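Local structure of delta toxin (Clostridium perfringens, 2YGT) at residues Ile91-Leu97 and Ile170-Glu176; Ser111-Ile117 and Asn160-Asp166. The protein is a haemolytic, beta-pore-forming toxin that probably assembles on target membranes into a beta-barrel pore, as members of the leukocidin/haemolysin family do. Residues are numbered along the deposited sequence.

Contact 1. Residues Ile91-Leu97 and Ile170-Glu176; sequences IKYMVDL and IASWNTE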
# COMPACT_ATOMS: atom_id res chain seq x y z
N ILE A 91 8.30 -11.39 3.92
CA ILE A 91 9.27 -10.38 4.33
C ILE A 91 8.96 -9.02 3.68
O ILE A 91 9.18 -7.98 4.29
CB ILE A 91 10.71 -10.80 4.00
CG1 ILE A 91 11.70 -9.78 4.56
CG2 ILE A 91 10.89 -10.97 2.50
CD1 ILE A 91 13.13 -10.28 4.60
N LYS A 92 8.42 -9.04 2.46
CA LYS A 92 8.20 -7.80 1.72
C LYS A 92 6.93 -7.78 0.87
O LYS A 92 6.61 -8.74 0.17
CB LYS A 92 9.41 -7.47 0.84
CG LYS A 92 9.46 -6.02 0.40
CD LYS A 92 10.26 -5.84 -0.87
CE LYS A 92 11.72 -6.20 -0.68
NZ LYS A 92 12.56 -5.65 -1.78
N TYR A 93 6.21 -6.66 0.94
CA TYR A 93 5.08 -6.38 0.07
C TYR A 93 5.45 -5.19 -0.82
O TYR A 93 6.03 -4.22 -0.34
CB TYR A 93 3.84 -6.01 0.87
CG TYR A 93 3.25 -7.10 1.74
CD1 TYR A 93 2.37 -8.03 1.20
CD2 TYR A 93 3.54 -7.17 3.09
CE1 TYR A 93 1.81 -9.01 2.00
CE2 TYR A 93 2.99 -8.15 3.89
CZ TYR A 93 2.13 -9.06 3.34
OH TYR A 93 1.57 -10.04 4.13
N MET A 94 5.10 -5.26 -2.10
CA MET A 94 5.40 -4.15 -3.00
C MET A 94 4.16 -3.73 -3.79
O MET A 94 3.41 -4.58 -4.28
CB MET A 94 6.53 -4.53 -3.96
CG MET A 94 7.78 -5.05 -3.27
SD MET A 94 9.05 -5.60 -4.42
CE MET A 94 9.48 -4.05 -5.22
N VAL A 95 3.95 -2.42 -3.90
CA VAL A 95 2.83 -1.88 -4.66
C VAL A 95 3.28 -0.80 -5.65
O VAL A 95 3.93 0.18 -5.27
CB VAL A 95 1.74 -1.31 -3.74
CG1 VAL A 95 0.58 -0.77 -4.57
CG2 VAL A 95 1.27 -2.35 -2.74
N ASP A 96 2.92 -0.98 -6.91
CA ASP A 96 3.23 -0.00 -7.95
C ASP A 96 1.95 0.57 -8.54
O ASP A 96 1.00 -0.17 -8.80
CB ASP A 96 4.05 -0.64 -9.07
CG ASP A 96 5.45 -1.00 -8.64
OD1 ASP A 96 5.97 -0.38 -7.69
OD2 ASP A 96 6.05 -1.90 -9.26
N LEU A 97 1.92 1.88 -8.73
CA LEU A 97 0.90 2.50 -9.57
C LEU A 97 1.61 3.16 -10.73
O LEU A 97 2.32 4.16 -10.57
CB LEU A 97 0.06 3.51 -8.79
CG LEU A 97 -1.13 4.11 -9.55
CD1 LEU A 97 -2.16 4.70 -8.58
CD2 LEU A 97 -0.69 5.14 -10.58
N ILE A 170 5.44 6.78 -12.43
CA ILE A 170 5.23 5.71 -11.46
C ILE A 170 5.42 6.12 -10.00
O ILE A 170 6.33 6.89 -9.66
CB ILE A 170 6.13 4.49 -11.76
CG1 ILE A 170 5.81 3.33 -10.83
CG2 ILE A 170 7.60 4.86 -11.63
CD1 ILE A 170 6.52 2.04 -11.18
N ALA A 171 4.55 5.61 -9.14
CA ALA A 171 4.72 5.71 -7.70
C ALA A 171 4.79 4.30 -7.13
O ALA A 171 3.91 3.48 -7.39
CB ALA A 171 3.57 6.48 -7.08
N SER A 172 5.85 4.02 -6.37
CA SER A 172 6.10 2.68 -5.86
C SER A 172 6.37 2.67 -4.36
O SER A 172 7.06 3.55 -3.85
CB SER A 172 7.29 2.06 -6.59
OG SER A 172 7.16 2.22 -7.98
N TRP A 173 5.84 1.67 -3.67
CA TRP A 173 6.05 1.54 -2.23
C TRP A 173 6.51 0.14 -1.84
O TRP A 173 5.99 -0.86 -2.33
CB TRP A 173 4.78 1.89 -1.46
CG TRP A 173 4.31 3.29 -1.65
CD1 TRP A 173 4.65 4.39 -0.92
CD2 TRP A 173 3.39 3.75 -2.65
NE1 TRP A 173 4.00 5.51 -1.40
CE2 TRP A 173 3.23 5.14 -2.47
CE3 TRP A 173 2.69 3.12 -3.69
CZ2 TRP A 173 2.40 5.91 -3.28
CZ3 TRP A 173 1.87 3.89 -4.50
CH2 TRP A 173 1.73 5.27 -4.29
N ASN A 174 7.51 0.09 -0.97
CA ASN A 174 7.94 -1.16 -0.36
C ASN A 174 7.56 -1.17 1.11
O ASN A 174 7.97 -0.30 1.88
CB ASN A 174 9.45 -1.35 -0.49
CG ASN A 174 9.85 -1.94 -1.83
OD1 ASN A 174 9.01 -2.44 -2.58
ND2 ASN A 174 11.15 -1.91 -2.13
N THR A 175 6.75 -2.15 1.49
CA THR A 175 6.45 -2.38 2.90
C THR A 175 7.16 -3.66 3.34
O THR A 175 6.70 -4.77 3.06
CB THR A 175 4.94 -2.47 3.14
OG1 THR A 175 4.32 -1.26 2.70
CG2 THR A 175 4.65 -2.67 4.62
N GLU A 176 8.28 -3.47 4.03
CA GLU A 176 9.16 -4.58 4.39
C GLU A 176 9.30 -4.73 5.90
O GLU A 176 9.28 -3.75 6.64
CB GLU A 176 10.54 -4.34 3.77
CG GLU A 176 11.51 -5.50 3.92
CD GLU A 176 12.82 -5.25 3.21
OE1 GLU A 176 12.85 -4.40 2.29
OE2 GLU A 176 13.83 -5.89 3.57
O HOH W 1 3.91 -1.63 -0.40
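Strands 92-97 and 170-176 run antiparallel, and all backbone groups facing each other between them are paired. Three hydrogen-bonded pairs set the ladder: Tyr93 N to Thr175 O and Thr175 N to Tyr93 O (both 2.9 Å), Val95 N to Trp173 O (3.0 Å) and Trp173 N to Val95 O (2.9 Å), Leu97 N to Ala171 O (2.9 Å) and Ala171 N to Leu97 O (3.0 Å). The outward-facing backbone is used too, since Lys92, Met94 and Asp96 bond to strand 241-259 and Ser172 bonds to Thr164, so both strands are interior members of the sheet.

Tyr93, Val95, Leu97, Ala171, Trp173 and Thr175 share the buried face, which packs against strand 224-235; Trp173 stacks on Phe229. Its polar atoms still find partners: Tyr93 OH bonds to Leu220 O, Trp173 NE1 to Pro113 O and Thr175 OG1 to Thr161 OG1. A water lies 3.1 Å from Thr175 OG1 and donates weak bonds to Trp173 O (2.9 Å) and Tyr93 O (3.3 Å), both already in the ladder.

The face of Lys92, Met94 and Asp96 is mostly polar and, buried Ser172 apart, partly exposed. Ser172 OG gives a weak bond to Asp96 OD1 (2.9 Å), while Asp96 OD2 forms a salt bridge with Lys249. Lys92 NZ and Glu176 OE1 stay 4.3 Å apart, beyond a salt bridge, and Asn174 OD1 rests 3.0 Å from Met94 CG.

The chemistry implies one amphipathic layer of a beta-sandwich: apolar packing and fully matched polar groups inside, and outside a salt bridge, a weak hydrogen bond and an incomplete charge pair.

Contact 2. Residues Ser111-Ile117 and Asn160-Asp166; sequences SVPKNTI and NTIQTND. With ZN (zinc ion), chain C.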
# COMPACT_ATOMS: atom_id res chain seq x y z
N SER A 111 2.14 12.06 -4.57
CA SER A 111 1.70 10.79 -4.01
C SER A 111 2.07 10.66 -2.54
O SER A 111 2.93 11.37 -2.03
CB SER A 111 2.28 9.62 -4.81
OG SER A 111 3.70 9.65 -4.81
N VAL A 112 1.40 9.74 -1.85
CA VAL A 112 1.68 9.46 -0.45
C VAL A 112 1.49 7.97 -0.21
O VAL A 112 0.69 7.34 -0.90
CB VAL A 112 0.74 10.25 0.48
CG1 VAL A 112 1.17 11.71 0.56
CG2 VAL A 112 -0.70 10.12 -0.00
N PRO A 113 2.23 7.40 0.75
CA PRO A 113 3.19 8.05 1.66
C PRO A 113 4.46 8.53 0.95
O PRO A 113 4.81 8.02 -0.11
CB PRO A 113 3.56 6.93 2.65
CG PRO A 113 2.53 5.86 2.46
CD PRO A 113 2.09 5.96 1.05
N LYS A 114 5.13 9.51 1.54
CA LYS A 114 6.39 10.03 1.01
C LYS A 114 7.56 9.42 1.75
O LYS A 114 7.42 9.01 2.90
CB LYS A 114 6.47 11.54 1.16
CG LYS A 114 5.35 12.31 0.49
CD LYS A 114 5.50 13.79 0.79
CE LYS A 114 4.35 14.59 0.22
NZ LYS A 114 4.44 16.02 0.60
N ASN A 115 8.71 9.38 1.09
CA ASN A 115 9.94 8.91 1.71
C ASN A 115 9.75 7.63 2.51
O ASN A 115 9.37 6.60 1.96
CB ASN A 115 10.55 10.01 2.58
CG ASN A 115 10.88 11.27 1.79
OD1 ASN A 115 10.58 12.38 2.22
ND2 ASN A 115 11.48 11.09 0.61
N THR A 116 10.00 7.70 3.81
CA THR A 116 9.90 6.53 4.67
C THR A 116 8.99 6.77 5.87
O THR A 116 9.05 7.83 6.50
CB THR A 116 11.29 6.07 5.17
OG1 THR A 116 12.15 5.83 4.04
CG2 THR A 116 11.17 4.79 5.98
N ILE A 117 8.16 5.78 6.18
CA ILE A 117 7.26 5.85 7.33
C ILE A 117 7.44 4.60 8.19
O ILE A 117 7.36 3.48 7.69
CB ILE A 117 5.79 5.95 6.89
CG1 ILE A 117 5.60 7.14 5.94
CG2 ILE A 117 4.88 6.10 8.10
CD1 ILE A 117 5.84 8.47 6.60
N ASN A 160 8.01 -1.37 7.85
CA ASN A 160 8.20 0.01 7.42
C ASN A 160 7.80 0.17 5.96
O ASN A 160 7.87 -0.79 5.18
CB ASN A 160 9.65 0.45 7.60
CG ASN A 160 10.02 0.65 9.06
OD1 ASN A 160 11.11 1.12 9.38
ND2 ASN A 160 9.11 0.29 9.96
N THR A 161 7.38 1.37 5.59
CA THR A 161 7.03 1.66 4.20
C THR A 161 7.98 2.70 3.62
O THR A 161 8.21 3.76 4.21
CB THR A 161 5.57 2.17 4.06
OG1 THR A 161 4.67 1.14 4.49
CG2 THR A 161 5.27 2.53 2.61
N ILE A 162 8.55 2.39 2.46
CA ILE A 162 9.39 3.34 1.76
C ILE A 162 8.90 3.53 0.33
O ILE A 162 8.57 2.56 -0.35
CB ILE A 162 10.86 2.88 1.73
CG1 ILE A 162 11.69 3.80 0.84
CG2 ILE A 162 10.95 1.45 1.25
CD1 ILE A 162 13.18 3.59 0.96
N GLN A 163 8.84 4.78 -0.12
CA GLN A 163 8.51 5.05 -1.51
C GLN A 163 9.76 4.90 -2.36
O GLN A 163 10.69 5.70 -2.26
CB GLN A 163 7.89 6.44 -1.69
CG GLN A 163 7.46 6.71 -3.13
CD GLN A 163 6.49 7.86 -3.25
OE1 GLN A 163 6.81 9.00 -2.90
NE2 GLN A 163 5.30 7.58 -3.77
N THR A 164 9.79 3.86 -3.18
CA THR A 164 10.97 3.53 -3.96
C THR A 164 10.97 4.23 -5.32
O THR A 164 12.02 4.42 -5.93
CB THR A 164 11.10 2.01 -4.15
OG1 THR A 164 9.90 1.51 -4.74
CG2 THR A 164 11.30 1.34 -2.79
N ASN A 165 9.79 4.61 -5.78
CA ASN A 165 9.67 5.38 -7.01
C ASN A 165 8.65 6.50 -6.86
O ASN A 165 7.57 6.29 -6.31
CB ASN A 165 9.30 4.48 -8.19
CG ASN A 165 10.46 3.64 -8.67
OD1 ASN A 165 11.37 4.14 -9.32
ND2 ASN A 165 10.43 2.35 -8.35
N ASP A 166 9.00 7.68 -7.36
CA ASP A 166 8.14 8.84 -7.25
C ASP A 166 8.34 9.77 -8.44
O ASP A 166 9.00 10.80 -8.34
CB ASP A 166 8.44 9.59 -5.94
CG ASP A 166 7.52 10.76 -5.71
OD1 ASP A 166 6.38 10.75 -6.22
OD2 ASP A 166 7.93 11.69 -4.99
ZN ZN C . 6.74 13.08 -3.72
O HOH W 2 5.53 11.21 -2.67
O HOH W 3 8.83 10.24 -1.63
O HOH W 4 12.46 8.16 -0.71
O HOH W 5 8.31 12.81 -2.03
O HOH W 6 5.62 14.85 -2.52
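A zinc ion hangs at the edge of this contact on Asp166 OD2 (2.2 Å), its other ligands in these coordinates being three waters; Asp110, just before Ser111, is also a ligand of this site in a crystal structure of the protein. One of the waters, 2.5 Å from the metal, ties the site to both segments: it donates to Ser111 O (2.7 Å) and to Gln163 OE1 (2.6 Å), and accepts from Ser111 OG (3.2 Å). Gln163 is the hub: its NE2 donates to Ser111 OG (2.8 Å), and OE1 also receives a bond from a second water (2.7 Å) that accepts from Asn115 N (2.9 Å).

Between Ser111 and Thr116 the chain leaves one strand and enters another through a cis peptide before Pro113 and a positive phi at Asn115. Pro113 O is held by Trp173 NE1, and Lys114 NZ by Thr136 O. Antiparallel pairing then begins, with Gln163 N to Asn115 O (2.8 Å), Ile117 N to Thr161 O (2.8 Å) and Thr161 N to Ile117 O (3.0 Å). At the zinc end, Thr164 and Asn165 both face Ser172 in a classic beta bulge.

Val112 and Ile117 lean on strand 121-128 of a separate three-stranded sheet. Such a corner, leading into a small sheet folded beside the sandwich, is consistent with the root of the prestem in water-soluble monomers of the leukocidin/haemolysin family.

In the fold
Contact 2 is nested along the chain inside the loop that contact 1 closes, and the centres of the two lie about 8 Å apart. Strands 159-166 and 170-177, consecutive in the sequence, are neighbours in the same sheet: Asn174 N is 2.8 Å from Ile162 O, and Ser172 O is 2.8 Å from Thr164 N, both probable hydrogen bonds. Trp173 reaches across from contact 1, placing CZ2 3.3 Å from Val112 O beside the cis-proline turn. The zinc belongs to contact 2, yet the side chain of Ala171 is only about 8 Å from it, and that of Trp173 is about 9 Å from the side chain of Asp110.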